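Myo-inositol phosphohydrolase (Mitsuokella multacida, PDB 4WU3) probably removes phosphate from inositol hexakisphosphate as a phytase of the protein-tyrosine-phosphatase-like family, and here holds an inositol tetrakisphosphate. Local coordinates at residues A509-F523 with R546-K558. The protein carries 2 engineered substitutions. Residues are numbered along the deposited sequence; the frame is centred on the assembly and turned at random.
Sequences ATDHIWPSAANIDEF and RTTAYMAMYDMMK. With 4IP (inositol-(1,3,4,5)-tetrakisphosphate), chain F.
Tyr-550 and Phe-523 meet in the tightly packed part of this contact, where segments 517-523 and 546-558 of two helices cross at -51°, axes 11.8 Å apart. The tyrosine turns its edge to the phenylalanine face, an offset edge-to-face pair with centroids 5.6 Å apart. With CG of Phe-523 anti to its backbone N (chi1 179°), the far rim of that ring reaches Tyr-554, CZ lying 3.7 Å from Tyr-554 CD1. Pro-515 CG meets the CE2 side of Tyr-550 (3.5 Å), across from the CE1 side that touches Phe-523 CB. Met-553 lays CE over the centre of one tyrosine face, its SD 3.6 Å from Ile-520 CD1 and obliquely beside Trp-514, a Met-aromatic contact.

The start of helix 517-523 is looser: Ser-516 OG caps Asn-519 N, Ala-518 is solvent-exposed, and of these three only Asn-519 reaches the other helix, its carbonyl taking a weak hydrogen bond from the tyrosine hydroxyl.

Toward the ligand, Arg-546 points NH1 in the guanidinium plane at Ala-509 O (3.0 Å); NH1 also has a salt bridge to Glu-424. NE and NH2 donate to two oxygens of one phosphate, NH2 nearly straight at O3P (2.7 Å, 177°). Asp-511 stacks over one guanidinium face, a salt bridge of charges to which no N-H points. A methionine at Arg-546 would probably leave that phosphate without its two side-chain donors and Asp-511 without its counter-charge. The backbone N of Arg-546 joins Ser-540 and the amides of Gln-541 and Ala-544 around the ligand, as expected of the phosphate-binding P-loop and following helix of a PTP-like phytase.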
# COMPACT_ATOMS: atom_id res chain seq x y z
N ALA A 509 16.62 -25.73 19.05
CA ALA A 509 15.96 -25.84 17.75
C ALA A 509 14.72 -24.95 17.71
O ALA A 509 13.90 -24.97 18.61
CB ALA A 509 15.58 -27.29 17.47
N THR A 510 14.61 -24.15 16.65
CA THR A 510 13.51 -23.20 16.52
C THR A 510 12.21 -23.93 16.23
O THR A 510 12.18 -24.85 15.42
CB THR A 510 13.77 -22.18 15.41
OG1 THR A 510 14.99 -21.48 15.69
CG2 THR A 510 12.62 -21.18 15.32
N ASP A 511 11.15 -23.52 16.92
CA ASP A 511 9.85 -24.17 16.79
C ASP A 511 9.26 -23.99 15.38
O ASP A 511 9.47 -22.96 14.74
CB ASP A 511 8.90 -23.60 17.84
CG ASP A 511 7.63 -24.39 17.97
OD1 ASP A 511 7.48 -25.43 17.30
OD2 ASP A 511 6.77 -23.97 18.77
N HIS A 512 8.55 -25.01 14.93
CA HIS A 512 7.85 -25.03 13.64
C HIS A 512 8.72 -25.30 12.41
O HIS A 512 8.19 -25.54 11.33
CB HIS A 512 7.06 -23.74 13.40
CG HIS A 512 6.17 -23.36 14.53
ND1 HIS A 512 5.02 -24.05 14.86
CD2 HIS A 512 6.26 -22.35 15.44
CE1 HIS A 512 4.45 -23.50 15.91
NE2 HIS A 512 5.18 -22.46 16.28
N ILE A 513 10.04 -25.26 12.55
CA ILE A 513 10.90 -25.30 11.36
C ILE A 513 11.87 -26.47 11.36
O ILE A 513 12.17 -27.06 12.40
CB ILE A 513 11.68 -23.98 11.13
CG1 ILE A 513 12.92 -23.89 12.02
CG2 ILE A 513 10.81 -22.77 11.39
CD1 ILE A 513 13.77 -22.67 11.71
N TRP A 514 12.33 -26.81 10.17
CA TRP A 514 13.29 -27.89 10.01
C TRP A 514 14.55 -27.53 10.78
O TRP A 514 15.08 -26.44 10.62
CB TRP A 514 13.59 -28.12 8.53
CG TRP A 514 14.67 -29.09 8.31
CD1 TRP A 514 15.93 -28.82 7.91
CD2 TRP A 514 14.59 -30.51 8.51
NE1 TRP A 514 16.66 -29.99 7.83
CE2 TRP A 514 15.86 -31.04 8.20
CE3 TRP A 514 13.58 -31.38 8.91
CZ2 TRP A 514 16.15 -32.39 8.28
CZ3 TRP A 514 13.86 -32.72 8.99
CH2 TRP A 514 15.13 -33.22 8.67
N PRO A 515 15.03 -28.43 11.65
CA PRO A 515 16.23 -28.13 12.41
C PRO A 515 17.37 -27.62 11.51
O PRO A 515 17.60 -28.15 10.43
CB PRO A 515 16.59 -29.47 13.04
CG PRO A 515 15.29 -30.17 13.18
CD PRO A 515 14.49 -29.76 11.97
N SER A 516 18.08 -26.59 11.96
CA SER A 516 19.16 -26.02 11.16
C SER A 516 20.30 -27.01 10.99
O SER A 516 20.46 -27.94 11.78
CB SER A 516 19.68 -24.73 11.80
OG SER A 516 20.46 -25.03 12.94
N ALA A 517 21.10 -26.81 9.96
CA ALA A 517 22.30 -27.61 9.72
C ALA A 517 23.16 -27.70 10.97
O ALA A 517 23.58 -28.79 11.34
CB ALA A 517 23.11 -27.01 8.59
N ALA A 518 23.43 -26.56 11.60
CA ALA A 518 24.24 -26.52 12.81
C ALA A 518 23.63 -27.40 13.89
O ALA A 518 24.33 -28.13 14.58
CB ALA A 518 24.37 -25.09 13.33
N ASN A 519 22.31 -27.31 14.03
CA ASN A 519 21.60 -28.06 15.05
C ASN A 519 21.65 -29.56 14.83
O ASN A 519 21.72 -30.33 15.79
CB ASN A 519 20.16 -27.57 15.17
CG ASN A 519 20.06 -26.26 15.91
OD1 ASN A 519 21.03 -25.81 16.51
ND2 ASN A 519 18.88 -25.64 15.89
N ILE A 520 21.65 -29.97 13.57
CA ILE A 520 21.72 -31.38 13.22
C ILE A 520 23.15 -31.89 13.41
O ILE A 520 23.35 -33.00 13.89
CB ILE A 520 21.23 -31.63 11.77
CG1 ILE A 520 19.72 -31.39 11.69
CG2 ILE A 520 21.56 -33.04 11.32
CD1 ILE A 520 19.12 -31.64 10.33
N ASP A 521 24.13 -31.08 13.04
CA ASP A 521 25.53 -31.41 13.27
C ASP A 521 25.80 -31.59 14.76
O ASP A 521 26.54 -32.50 15.15
CB ASP A 521 26.43 -30.28 12.77
CG ASP A 521 26.79 -30.41 11.31
OD1 ASP A 521 26.49 -31.46 10.72
OD2 ASP A 521 27.39 -29.46 10.77
N GLU A 522 25.24 -30.71 15.58
CA GLU A 522 25.39 -30.82 17.02
C GLU A 522 24.89 -32.18 17.47
O GLU A 522 25.54 -32.85 18.24
CB GLU A 522 24.68 -29.69 17.77
CG GLU A 522 24.78 -29.79 19.29
CD GLU A 522 24.55 -28.47 20.01
OE1 GLU A 522 24.14 -27.48 19.37
OE2 GLU A 522 24.78 -28.42 21.24
N PHE A 523 23.73 -32.60 16.97
CA PHE A 523 23.23 -33.91 17.35
C PHE A 523 24.12 -35.06 16.87
O PHE A 523 24.34 -36.02 17.61
CB PHE A 523 21.81 -34.14 16.85
CG PHE A 523 21.27 -35.50 17.23
CD1 PHE A 523 21.05 -35.83 18.56
CD2 PHE A 523 20.99 -36.44 16.26
CE1 PHE A 523 20.56 -37.09 18.91
CE2 PHE A 523 20.51 -37.69 16.60
CZ PHE A 523 20.29 -38.02 17.93
N ARG A 546 9.54 -30.88 16.21
CA ARG A 546 10.96 -31.03 16.49
C ARG A 546 11.33 -32.40 17.03
O ARG A 546 12.31 -33.00 16.59
CB ARG A 546 11.40 -29.93 17.44
CG ARG A 546 11.45 -28.57 16.78
CD ARG A 546 11.64 -27.47 17.81
NE ARG A 546 10.44 -27.33 18.63
CZ ARG A 546 10.31 -26.44 19.61
NH1 ARG A 546 11.30 -25.61 19.89
NH2 ARG A 546 9.17 -26.38 20.31
N THR A 547 10.55 -32.91 17.97
CA THR A 547 10.82 -34.21 18.57
C THR A 547 10.80 -35.35 17.55
O THR A 547 11.72 -36.19 17.55
CB THR A 547 9.80 -34.50 19.69
OG1 THR A 547 10.09 -33.68 20.82
CG2 THR A 547 9.85 -35.96 20.11
N THR A 548 9.78 -35.39 16.71
CA THR A 548 9.65 -36.46 15.71
C THR A 548 10.69 -36.34 14.61
O THR A 548 11.17 -37.35 14.09
CB THR A 548 8.25 -36.49 15.08
OG1 THR A 548 7.25 -36.48 16.10
CG2 THR A 548 8.09 -37.75 14.26
N ALA A 549 11.04 -35.11 14.26
CA ALA A 549 12.14 -34.87 13.33
C ALA A 549 13.46 -35.50 13.82
O ALA A 549 14.10 -36.27 13.12
CB ALA A 549 12.33 -33.37 13.11
N TYR A 550 13.86 -35.17 15.05
CA TYR A 550 15.08 -35.73 15.60
C TYR A 550 14.98 -37.25 15.79
O TYR A 550 15.93 -37.98 15.46
CB TYR A 550 15.48 -35.02 16.90
CG TYR A 550 16.34 -33.81 16.63
CD1 TYR A 550 17.72 -33.93 16.47
CD2 TYR A 550 15.77 -32.55 16.49
CE1 TYR A 550 18.50 -32.82 16.20
CE2 TYR A 550 16.55 -31.43 16.22
CZ TYR A 550 17.92 -31.57 16.08
OH TYR A 550 18.69 -30.46 15.81
N MET A 551 13.85 -37.74 16.27
CA MET A 551 13.69 -39.19 16.42
C MET A 551 13.84 -39.92 15.08
O MET A 551 14.48 -40.97 15.01
CB MET A 551 12.35 -39.53 17.07
CG MET A 551 12.25 -39.11 18.53
SD MET A 551 10.58 -39.21 19.20
CE MET A 551 10.47 -40.98 19.48
N ALA A 552 13.26 -39.37 14.02
CA ALA A 552 13.35 -39.95 12.69
C ALA A 552 14.78 -39.92 12.15
O ALA A 552 15.21 -40.85 11.47
CB ALA A 552 12.41 -39.22 11.74
N MET A 553 15.51 -38.86 12.45
CA MET A 553 16.90 -38.76 12.00
C MET A 553 17.80 -39.77 12.70
O MET A 553 18.68 -40.37 12.08
CB MET A 553 17.44 -37.34 12.23
CG MET A 553 17.00 -36.35 11.17
SD MET A 553 17.78 -34.76 11.38
CE MET A 553 16.61 -33.90 12.43
N TYR A 554 17.60 -39.93 14.00
CA TYR A 554 18.36 -40.91 14.77
C TYR A 554 17.99 -42.34 14.34
O TYR A 554 18.87 -43.17 14.13
CB TYR A 554 18.09 -40.71 16.26
CG TYR A 554 18.93 -41.57 17.17
CD1 TYR A 554 20.31 -41.62 17.03
CD2 TYR A 554 18.36 -42.31 18.18
CE1 TYR A 554 21.09 -42.39 17.87
CE2 TYR A 554 19.13 -43.08 19.03
CZ TYR A 554 20.49 -43.12 18.87
OH TYR A 554 21.26 -43.91 19.71
N ASP A 555 16.70 -42.62 14.20
CA ASP A 555 16.24 -43.91 13.71
C ASP A 555 16.98 -44.26 12.40
O ASP A 555 17.57 -45.34 12.29
CB ASP A 555 14.73 -43.89 13.49
CG ASP A 555 14.11 -45.29 13.38
OD1 ASP A 555 14.84 -46.30 13.36
OD2 ASP A 555 12.85 -45.37 13.31
N MET A 556 16.96 -43.34 11.44
CA MET A 556 17.59 -43.56 10.14
C MET A 556 19.06 -43.86 10.31
O MET A 556 19.59 -44.78 9.68
CB MET A 556 17.51 -42.31 9.26
CG MET A 556 16.19 -42.08 8.57
SD MET A 556 16.22 -40.51 7.69
CE MET A 556 14.57 -39.95 8.07
N MET A 557 19.73 -43.05 11.12
CA MET A 557 21.16 -43.19 11.31
C MET A 557 21.50 -44.61 11.77
O MET A 557 22.48 -45.18 11.32
CB MET A 557 21.68 -42.17 12.34
CG MET A 557 21.75 -40.73 11.82
SD MET A 557 22.04 -39.50 13.11
CE MET A 557 23.77 -39.78 13.49
N LYS A 558 20.68 -45.16 12.66
CA LYS A 558 20.96 -46.45 13.29
C LYS A 558 20.46 -47.61 12.44
O LYS A 558 20.94 -48.73 12.55
CB LYS A 558 20.30 -46.52 14.67
CG LYS A 558 20.69 -45.39 15.62
CD LYS A 558 22.04 -45.63 16.27
CE LYS A 558 21.96 -46.74 17.30
NZ LYS A 558 23.26 -46.95 18.00
C1 4IP F . 5.02 -28.11 17.68
O1 4IP F . 5.68 -29.28 18.17
C2 4IP F . 4.37 -27.34 18.82
O2 4IP F . 3.50 -28.21 19.54
C3 4IP F . 3.55 -26.17 18.32
O3 4IP F . 2.94 -25.50 19.42
C4 4IP F . 2.48 -26.61 17.32
O4 4IP F . 1.81 -25.45 16.81
C5 4IP F . 3.12 -27.38 16.17
O5 4IP F . 2.12 -27.84 15.26
C6 4IP F . 3.95 -28.56 16.68
O6 4IP F . 4.57 -29.23 15.58
P1 4IP F . 7.16 -29.24 18.78
O1P 4IP F . 8.05 -29.01 17.59
O2P 4IP F . 7.29 -30.60 19.42
O3P 4IP F . 7.14 -28.12 19.78
P3 4IP F . 3.20 -23.93 19.67
O4P 4IP F . 3.09 -23.32 18.29
O5P 4IP F . 4.58 -23.88 20.28
O6P 4IP F . 2.09 -23.50 20.60
P4 4IP F . 0.20 -25.31 16.81
O7P 4IP F . -0.22 -25.68 18.21
O8P 4IP F . -0.01 -23.85 16.49
O9P 4IP F . -0.24 -26.28 15.74
P5 4IP F . 2.41 -27.86 13.68
OPF 4IP F . 3.41 -26.73 13.44
OPG 4IP F . 1.04 -27.63 13.08
OPH 4IP F . 2.99 -29.23 13.42